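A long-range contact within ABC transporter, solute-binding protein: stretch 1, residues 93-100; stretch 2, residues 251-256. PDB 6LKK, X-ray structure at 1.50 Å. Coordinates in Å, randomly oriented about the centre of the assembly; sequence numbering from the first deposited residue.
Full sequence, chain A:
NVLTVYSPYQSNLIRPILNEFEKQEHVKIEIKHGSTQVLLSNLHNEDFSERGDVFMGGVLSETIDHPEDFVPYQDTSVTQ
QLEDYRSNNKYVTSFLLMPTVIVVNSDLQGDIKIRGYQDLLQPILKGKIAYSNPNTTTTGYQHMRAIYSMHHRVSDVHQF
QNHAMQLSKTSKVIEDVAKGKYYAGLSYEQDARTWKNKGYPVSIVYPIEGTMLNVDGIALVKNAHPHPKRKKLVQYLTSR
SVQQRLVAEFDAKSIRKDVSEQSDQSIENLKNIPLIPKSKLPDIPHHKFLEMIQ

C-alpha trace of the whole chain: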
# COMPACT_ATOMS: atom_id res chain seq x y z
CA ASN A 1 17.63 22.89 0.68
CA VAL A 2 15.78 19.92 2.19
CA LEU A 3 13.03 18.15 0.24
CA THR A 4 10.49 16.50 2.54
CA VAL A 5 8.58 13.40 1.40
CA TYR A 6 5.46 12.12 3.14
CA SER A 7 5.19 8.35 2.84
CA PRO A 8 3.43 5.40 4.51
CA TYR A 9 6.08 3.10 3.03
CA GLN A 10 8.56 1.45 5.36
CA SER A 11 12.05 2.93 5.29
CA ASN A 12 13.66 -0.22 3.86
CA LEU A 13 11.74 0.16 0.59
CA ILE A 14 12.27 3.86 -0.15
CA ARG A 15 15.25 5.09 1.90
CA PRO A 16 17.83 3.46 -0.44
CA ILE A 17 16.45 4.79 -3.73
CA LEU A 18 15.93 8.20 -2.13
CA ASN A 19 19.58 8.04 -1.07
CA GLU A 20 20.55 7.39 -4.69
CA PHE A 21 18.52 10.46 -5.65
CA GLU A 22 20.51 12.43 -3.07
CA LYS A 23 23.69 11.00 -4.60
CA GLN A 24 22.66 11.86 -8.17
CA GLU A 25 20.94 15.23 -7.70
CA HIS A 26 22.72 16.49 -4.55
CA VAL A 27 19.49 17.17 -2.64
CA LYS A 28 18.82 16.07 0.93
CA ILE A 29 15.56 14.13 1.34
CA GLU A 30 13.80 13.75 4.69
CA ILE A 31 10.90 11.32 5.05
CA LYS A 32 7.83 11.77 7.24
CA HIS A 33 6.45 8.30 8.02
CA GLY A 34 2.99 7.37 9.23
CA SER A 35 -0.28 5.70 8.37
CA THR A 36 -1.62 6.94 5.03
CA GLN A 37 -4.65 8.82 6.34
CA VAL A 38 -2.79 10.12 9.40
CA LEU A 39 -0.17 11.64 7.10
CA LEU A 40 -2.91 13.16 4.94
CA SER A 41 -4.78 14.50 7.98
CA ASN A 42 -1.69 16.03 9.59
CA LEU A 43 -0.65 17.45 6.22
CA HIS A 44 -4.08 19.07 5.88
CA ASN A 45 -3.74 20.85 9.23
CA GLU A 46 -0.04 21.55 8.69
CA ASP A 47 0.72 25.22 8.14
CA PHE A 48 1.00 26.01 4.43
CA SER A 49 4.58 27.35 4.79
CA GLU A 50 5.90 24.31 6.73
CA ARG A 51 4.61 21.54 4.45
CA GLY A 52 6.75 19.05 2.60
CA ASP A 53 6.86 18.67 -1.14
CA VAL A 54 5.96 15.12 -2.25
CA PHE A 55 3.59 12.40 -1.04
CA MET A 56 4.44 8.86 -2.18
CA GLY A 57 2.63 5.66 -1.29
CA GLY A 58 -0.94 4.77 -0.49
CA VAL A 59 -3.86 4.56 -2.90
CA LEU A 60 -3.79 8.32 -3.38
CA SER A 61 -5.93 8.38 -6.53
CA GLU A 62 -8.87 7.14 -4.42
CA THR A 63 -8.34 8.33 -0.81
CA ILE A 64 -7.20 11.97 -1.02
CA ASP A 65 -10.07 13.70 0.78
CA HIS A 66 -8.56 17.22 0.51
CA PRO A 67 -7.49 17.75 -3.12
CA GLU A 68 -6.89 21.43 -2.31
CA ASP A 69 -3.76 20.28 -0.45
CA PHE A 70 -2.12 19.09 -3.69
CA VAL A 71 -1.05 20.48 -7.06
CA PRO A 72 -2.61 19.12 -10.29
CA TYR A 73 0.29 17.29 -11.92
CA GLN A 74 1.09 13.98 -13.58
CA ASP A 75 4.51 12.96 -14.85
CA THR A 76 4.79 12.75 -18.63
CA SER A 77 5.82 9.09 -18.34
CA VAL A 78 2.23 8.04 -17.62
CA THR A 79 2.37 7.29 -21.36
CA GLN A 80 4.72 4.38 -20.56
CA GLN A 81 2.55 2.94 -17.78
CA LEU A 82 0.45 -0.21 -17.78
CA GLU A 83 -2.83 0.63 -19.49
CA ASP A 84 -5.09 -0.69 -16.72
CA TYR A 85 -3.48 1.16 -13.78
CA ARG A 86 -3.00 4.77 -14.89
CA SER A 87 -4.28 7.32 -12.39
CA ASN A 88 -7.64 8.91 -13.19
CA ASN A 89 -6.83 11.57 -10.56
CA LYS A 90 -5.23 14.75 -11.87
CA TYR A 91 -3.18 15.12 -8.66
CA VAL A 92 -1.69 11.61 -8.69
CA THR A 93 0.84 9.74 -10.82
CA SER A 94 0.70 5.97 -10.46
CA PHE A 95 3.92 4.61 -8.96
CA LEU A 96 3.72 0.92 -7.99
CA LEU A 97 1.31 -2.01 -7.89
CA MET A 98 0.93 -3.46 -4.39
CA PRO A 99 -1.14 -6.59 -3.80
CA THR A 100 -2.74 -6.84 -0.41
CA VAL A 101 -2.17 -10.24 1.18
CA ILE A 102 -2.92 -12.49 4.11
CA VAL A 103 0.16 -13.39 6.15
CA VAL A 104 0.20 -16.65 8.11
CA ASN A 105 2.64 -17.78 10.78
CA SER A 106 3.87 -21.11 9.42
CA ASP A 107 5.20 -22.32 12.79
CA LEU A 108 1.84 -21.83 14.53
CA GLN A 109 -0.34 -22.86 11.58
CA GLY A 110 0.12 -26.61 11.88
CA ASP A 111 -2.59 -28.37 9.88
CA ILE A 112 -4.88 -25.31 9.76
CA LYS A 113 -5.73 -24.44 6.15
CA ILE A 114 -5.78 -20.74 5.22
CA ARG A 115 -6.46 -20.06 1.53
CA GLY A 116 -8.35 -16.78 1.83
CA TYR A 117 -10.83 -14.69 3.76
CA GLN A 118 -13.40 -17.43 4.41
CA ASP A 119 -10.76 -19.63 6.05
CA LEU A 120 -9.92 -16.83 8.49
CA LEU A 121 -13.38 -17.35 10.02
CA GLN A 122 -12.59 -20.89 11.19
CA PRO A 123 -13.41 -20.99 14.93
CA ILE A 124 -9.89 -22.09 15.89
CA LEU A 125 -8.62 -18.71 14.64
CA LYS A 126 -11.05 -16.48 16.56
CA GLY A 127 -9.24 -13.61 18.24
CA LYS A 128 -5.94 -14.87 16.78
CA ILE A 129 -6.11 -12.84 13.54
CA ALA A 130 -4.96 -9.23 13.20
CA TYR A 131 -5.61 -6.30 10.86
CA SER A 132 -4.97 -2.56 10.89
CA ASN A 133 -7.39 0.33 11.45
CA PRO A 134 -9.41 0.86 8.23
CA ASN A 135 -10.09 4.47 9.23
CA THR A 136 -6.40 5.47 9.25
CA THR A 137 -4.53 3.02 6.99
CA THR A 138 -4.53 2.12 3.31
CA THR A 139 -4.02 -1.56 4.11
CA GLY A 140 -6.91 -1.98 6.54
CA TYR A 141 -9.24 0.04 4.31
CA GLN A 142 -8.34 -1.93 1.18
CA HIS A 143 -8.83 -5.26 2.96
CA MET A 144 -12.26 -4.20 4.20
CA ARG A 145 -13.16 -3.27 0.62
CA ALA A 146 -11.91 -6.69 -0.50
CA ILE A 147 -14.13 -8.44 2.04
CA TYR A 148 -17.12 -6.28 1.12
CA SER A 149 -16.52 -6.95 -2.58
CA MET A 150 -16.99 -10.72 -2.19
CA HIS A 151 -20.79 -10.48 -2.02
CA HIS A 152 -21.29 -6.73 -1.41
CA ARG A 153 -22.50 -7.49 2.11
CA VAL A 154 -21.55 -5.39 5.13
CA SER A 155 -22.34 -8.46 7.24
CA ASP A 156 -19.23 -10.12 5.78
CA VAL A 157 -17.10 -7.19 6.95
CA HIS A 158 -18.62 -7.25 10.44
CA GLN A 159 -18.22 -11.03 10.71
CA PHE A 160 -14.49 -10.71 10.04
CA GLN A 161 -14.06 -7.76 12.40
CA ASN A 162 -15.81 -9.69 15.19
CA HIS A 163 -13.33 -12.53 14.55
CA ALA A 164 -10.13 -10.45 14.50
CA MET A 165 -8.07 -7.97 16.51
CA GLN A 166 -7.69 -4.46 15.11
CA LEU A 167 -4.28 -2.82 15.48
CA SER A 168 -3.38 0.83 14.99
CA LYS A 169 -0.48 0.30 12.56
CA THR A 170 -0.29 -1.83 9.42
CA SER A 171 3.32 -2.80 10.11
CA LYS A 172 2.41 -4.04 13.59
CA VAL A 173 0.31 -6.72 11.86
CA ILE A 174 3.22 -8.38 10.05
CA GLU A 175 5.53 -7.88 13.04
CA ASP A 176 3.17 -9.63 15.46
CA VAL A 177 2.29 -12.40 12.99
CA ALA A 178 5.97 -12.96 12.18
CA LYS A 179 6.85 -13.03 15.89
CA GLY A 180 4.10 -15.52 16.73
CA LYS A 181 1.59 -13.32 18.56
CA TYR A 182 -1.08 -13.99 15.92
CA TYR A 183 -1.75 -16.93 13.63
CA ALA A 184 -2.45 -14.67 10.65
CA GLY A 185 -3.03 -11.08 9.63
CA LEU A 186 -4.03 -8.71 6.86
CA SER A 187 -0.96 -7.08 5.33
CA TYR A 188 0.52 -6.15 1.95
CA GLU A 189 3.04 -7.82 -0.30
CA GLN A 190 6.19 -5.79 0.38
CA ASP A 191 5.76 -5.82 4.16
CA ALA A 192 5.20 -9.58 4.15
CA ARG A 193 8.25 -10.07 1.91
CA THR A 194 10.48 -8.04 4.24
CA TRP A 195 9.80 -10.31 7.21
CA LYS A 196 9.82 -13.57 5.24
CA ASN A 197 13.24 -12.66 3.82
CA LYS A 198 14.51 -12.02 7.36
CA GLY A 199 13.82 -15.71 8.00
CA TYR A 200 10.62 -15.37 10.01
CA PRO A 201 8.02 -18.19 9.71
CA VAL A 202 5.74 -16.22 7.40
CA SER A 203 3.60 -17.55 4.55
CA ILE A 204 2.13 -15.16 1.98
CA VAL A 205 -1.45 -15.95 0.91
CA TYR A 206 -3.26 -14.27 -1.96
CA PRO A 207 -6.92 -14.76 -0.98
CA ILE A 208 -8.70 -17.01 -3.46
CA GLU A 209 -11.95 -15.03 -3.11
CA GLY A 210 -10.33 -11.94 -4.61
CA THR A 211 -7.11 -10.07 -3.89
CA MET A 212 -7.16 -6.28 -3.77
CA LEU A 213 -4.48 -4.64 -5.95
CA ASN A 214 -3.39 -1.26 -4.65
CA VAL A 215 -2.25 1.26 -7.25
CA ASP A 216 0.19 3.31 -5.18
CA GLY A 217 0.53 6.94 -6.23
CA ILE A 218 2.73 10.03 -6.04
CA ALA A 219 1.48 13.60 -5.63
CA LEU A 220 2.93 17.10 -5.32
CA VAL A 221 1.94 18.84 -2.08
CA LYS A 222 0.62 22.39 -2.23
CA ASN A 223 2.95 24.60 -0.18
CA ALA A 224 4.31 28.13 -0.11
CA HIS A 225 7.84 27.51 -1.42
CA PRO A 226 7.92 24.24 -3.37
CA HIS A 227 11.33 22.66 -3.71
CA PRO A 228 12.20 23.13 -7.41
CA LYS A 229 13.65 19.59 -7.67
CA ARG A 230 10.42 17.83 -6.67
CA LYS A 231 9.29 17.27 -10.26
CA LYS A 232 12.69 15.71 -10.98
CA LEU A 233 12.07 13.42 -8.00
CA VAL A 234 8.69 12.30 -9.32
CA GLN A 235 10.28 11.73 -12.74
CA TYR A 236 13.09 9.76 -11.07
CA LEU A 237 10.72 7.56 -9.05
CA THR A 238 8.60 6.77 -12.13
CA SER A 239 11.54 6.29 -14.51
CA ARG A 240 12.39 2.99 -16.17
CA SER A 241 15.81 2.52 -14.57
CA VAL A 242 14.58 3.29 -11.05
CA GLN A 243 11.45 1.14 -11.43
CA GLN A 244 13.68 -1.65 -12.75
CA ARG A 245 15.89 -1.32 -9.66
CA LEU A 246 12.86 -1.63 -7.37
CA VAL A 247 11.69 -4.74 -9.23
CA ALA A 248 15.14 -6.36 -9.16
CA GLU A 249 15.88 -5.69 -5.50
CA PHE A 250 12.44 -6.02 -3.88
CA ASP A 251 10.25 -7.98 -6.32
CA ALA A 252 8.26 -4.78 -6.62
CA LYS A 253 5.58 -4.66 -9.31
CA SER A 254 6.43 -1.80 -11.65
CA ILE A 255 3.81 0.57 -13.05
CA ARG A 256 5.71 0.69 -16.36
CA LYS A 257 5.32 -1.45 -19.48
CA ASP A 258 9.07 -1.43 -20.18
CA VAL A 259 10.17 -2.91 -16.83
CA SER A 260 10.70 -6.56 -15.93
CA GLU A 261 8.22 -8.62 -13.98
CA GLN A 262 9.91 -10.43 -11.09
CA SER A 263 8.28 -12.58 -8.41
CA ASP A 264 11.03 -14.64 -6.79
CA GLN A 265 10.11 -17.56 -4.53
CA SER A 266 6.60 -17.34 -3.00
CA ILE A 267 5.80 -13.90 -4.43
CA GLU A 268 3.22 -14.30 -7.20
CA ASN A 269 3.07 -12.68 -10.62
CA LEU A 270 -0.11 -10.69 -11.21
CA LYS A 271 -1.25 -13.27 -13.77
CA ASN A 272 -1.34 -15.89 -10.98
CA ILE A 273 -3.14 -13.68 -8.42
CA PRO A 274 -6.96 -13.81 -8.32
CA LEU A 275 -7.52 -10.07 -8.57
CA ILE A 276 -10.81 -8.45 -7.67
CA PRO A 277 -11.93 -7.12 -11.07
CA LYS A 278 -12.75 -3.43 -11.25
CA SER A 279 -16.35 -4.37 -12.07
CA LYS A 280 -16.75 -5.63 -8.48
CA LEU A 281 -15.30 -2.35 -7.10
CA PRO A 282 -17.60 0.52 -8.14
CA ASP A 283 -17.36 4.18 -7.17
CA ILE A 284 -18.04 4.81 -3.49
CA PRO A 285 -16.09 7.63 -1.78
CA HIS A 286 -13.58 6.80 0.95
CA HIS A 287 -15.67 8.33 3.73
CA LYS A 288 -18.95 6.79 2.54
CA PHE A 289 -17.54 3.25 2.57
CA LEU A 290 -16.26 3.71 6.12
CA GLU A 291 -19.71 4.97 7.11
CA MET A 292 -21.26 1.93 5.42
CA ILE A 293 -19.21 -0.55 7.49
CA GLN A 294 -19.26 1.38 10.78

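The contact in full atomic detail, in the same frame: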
# COMPACT_ATOMS: atom_id res chain seq x y z
N THR A 93 0.18 10.61 -9.85
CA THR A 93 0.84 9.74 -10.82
C THR A 93 0.97 8.35 -10.21
O THR A 93 1.44 8.21 -9.09
CB THR A 93 2.23 10.28 -11.19
OG1 THR A 93 2.12 11.60 -11.72
CG2 THR A 93 2.92 9.38 -12.21
N SER A 94 0.54 7.33 -10.95
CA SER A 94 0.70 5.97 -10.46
C SER A 94 2.18 5.63 -10.36
O SER A 94 2.99 6.06 -11.18
CB SER A 94 -0.02 4.99 -11.38
OG SER A 94 -1.42 5.20 -11.33
N PHE A 95 2.53 4.85 -9.33
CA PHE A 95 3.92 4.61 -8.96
C PHE A 95 4.26 3.12 -8.89
O PHE A 95 5.25 2.68 -9.49
CB PHE A 95 4.22 5.28 -7.62
CG PHE A 95 5.55 4.90 -7.03
CD1 PHE A 95 6.72 5.05 -7.75
CD2 PHE A 95 5.62 4.41 -5.73
CE1 PHE A 95 7.93 4.71 -7.21
CE2 PHE A 95 6.84 4.07 -5.18
CZ PHE A 95 8.00 4.22 -5.91
N LEU A 96 3.46 2.34 -8.16
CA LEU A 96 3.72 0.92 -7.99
C LEU A 96 2.39 0.19 -7.85
O LEU A 96 1.37 0.77 -7.48
CB LEU A 96 4.58 0.62 -6.76
CG LEU A 96 6.08 0.93 -6.78
CD1 LEU A 96 6.68 0.54 -5.44
CD2 LEU A 96 6.80 0.20 -7.92
N LEU A 97 2.43 -1.11 -8.14
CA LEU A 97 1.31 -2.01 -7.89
C LEU A 97 1.61 -2.83 -6.65
O LEU A 97 2.67 -3.47 -6.57
CB LEU A 97 1.06 -2.93 -9.09
CG LEU A 97 0.90 -2.23 -10.44
CD1 LEU A 97 0.76 -3.25 -11.55
CD2 LEU A 97 -0.29 -1.29 -10.42
N MET A 98 0.71 -2.80 -5.68
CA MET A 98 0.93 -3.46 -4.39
C MET A 98 -0.24 -4.37 -4.07
O MET A 98 -1.30 -3.89 -3.61
CB MET A 98 1.13 -2.44 -3.28
CG MET A 98 1.63 -3.04 -1.98
SD MET A 98 3.32 -3.64 -2.09
CE MET A 98 4.19 -2.07 -2.14
N PRO A 99 -0.11 -5.67 -4.27
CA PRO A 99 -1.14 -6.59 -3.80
C PRO A 99 -1.26 -6.55 -2.29
O PRO A 99 -0.26 -6.51 -1.57
CB PRO A 99 -0.66 -7.96 -4.29
CG PRO A 99 0.30 -7.67 -5.39
CD PRO A 99 0.95 -6.38 -5.02
N THR A 100 -2.50 -6.53 -1.81
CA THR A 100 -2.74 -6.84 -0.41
C THR A 100 -2.75 -8.36 -0.24
O THR A 100 -3.07 -9.10 -1.17
CB THR A 100 -4.07 -6.23 0.06
OG1 THR A 100 -5.15 -6.76 -0.72
CG2 THR A 100 -4.03 -4.72 -0.08
N ASP A 251 11.40 -7.36 -5.67
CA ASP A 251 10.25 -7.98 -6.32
C ASP A 251 9.06 -7.03 -6.33
O ASP A 251 7.90 -7.45 -6.21
CB ASP A 251 9.86 -9.31 -5.65
CG ASP A 251 10.97 -10.33 -5.70
OD1 ASP A 251 11.36 -10.74 -6.82
OD2 ASP A 251 11.45 -10.74 -4.62
N ALA A 252 9.33 -5.73 -6.43
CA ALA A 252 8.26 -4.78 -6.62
C ALA A 252 7.56 -5.07 -7.95
O ALA A 252 8.10 -5.74 -8.82
CB ALA A 252 8.80 -3.35 -6.62
N LYS A 253 6.35 -4.56 -8.08
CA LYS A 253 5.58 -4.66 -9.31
C LYS A 253 5.53 -3.27 -9.94
O LYS A 253 4.83 -2.38 -9.45
CB LYS A 253 4.20 -5.23 -9.05
CG LYS A 253 4.24 -6.72 -8.69
CD LYS A 253 2.87 -7.27 -8.35
CE LYS A 253 2.88 -8.79 -8.28
NZ LYS A 253 3.80 -9.31 -7.23
N SER A 254 6.28 -3.10 -11.02
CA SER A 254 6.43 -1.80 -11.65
C SER A 254 5.12 -1.35 -12.30
O SER A 254 4.32 -2.15 -12.77
CB SER A 254 7.53 -1.84 -12.71
OG SER A 254 7.60 -0.62 -13.44
N ILE A 255 4.93 -0.02 -12.32
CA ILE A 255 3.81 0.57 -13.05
C ILE A 255 4.08 0.69 -14.54
O ILE A 255 3.16 1.00 -15.30
CB ILE A 255 3.50 1.96 -12.44
CG1 ILE A 255 2.18 2.53 -12.97
CG2 ILE A 255 4.65 2.94 -12.72
CD1 ILE A 255 0.96 1.71 -12.60
N ARG A 256 5.31 0.43 -14.98
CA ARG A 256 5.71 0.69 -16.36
C ARG A 256 5.63 -0.57 -17.22
O ARG A 256 5.85 -1.69 -16.75
CB ARG A 256 7.13 1.24 -16.41
CG ARG A 256 7.30 2.61 -15.77
CD ARG A 256 8.74 3.09 -15.88
NE ARG A 256 9.16 3.29 -17.27
CZ ARG A 256 9.28 4.47 -17.87
NH1 ARG A 256 9.03 5.61 -17.22
NH2 ARG A 256 9.67 4.52 -19.13
O HOH W 1 5.23 -3.67 -5.50

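Residues 93-100 form a continuous strand, against which the short segment 251-256 packs in a roughly antiparallel sense, burying 436 Å² in all. Thr-93 lies beyond reach of this segment, and the contact begins at Ser-94, whose CA-to-CB bond points toward it. Ser-94 CB lies 3.6 Å from Ile-255 CD1, a carbon-to-carbon contact; the hydroxyl is hydrogen-bonded elsewhere in the structure.

At Phe-95 the CA-to-CB bond points away, and the backbone makes the contact instead: the carbonyl Phe-95 O sits 3.3 Å from the methyl Ile-255 CG2. Ile-255, with chi1 t and chi2 p, thus meets the strand through both CG2 and CD1.

Leu-96 directs its CB away overall, but the end of the side chain comes back nearer. Its CD2 methyl packs 3.6 Å from Lys-253 O and 4.3 Å from Ala-252 CB, so it covers backbone as well as an apolar side chain.

Leu-97 carries the one direct hydrogen bond between the stretches. Leu-97 N donates to Lys-253 O at 3.0 Å with an N-H...O angle of 175°, almost linear. The reciprocal link is not direct: a water donates to Leu-97 O at 2.8 Å and accepts from Lys-253 N at 3.0 Å, bridging the two backbones where they stand too far apart to bond. The side chains of Leu-97 and Lys-253 share a face, their CB atoms 3.9 Å apart, and Leu-97 CD2 also meets Ile-255 CD1 at 3.9 Å.

The CA-to-CB bond of Met-98 points away, and the residue makes no contact. Pro-99, its CB sideways, closes the interface by placing CD 3.9 Å from Lys-253 CD. The aliphatic part of the lysine therefore lines the strand, while its NZ is hydrogen-bonded elsewhere in the structure. Thr-100 is out of reach.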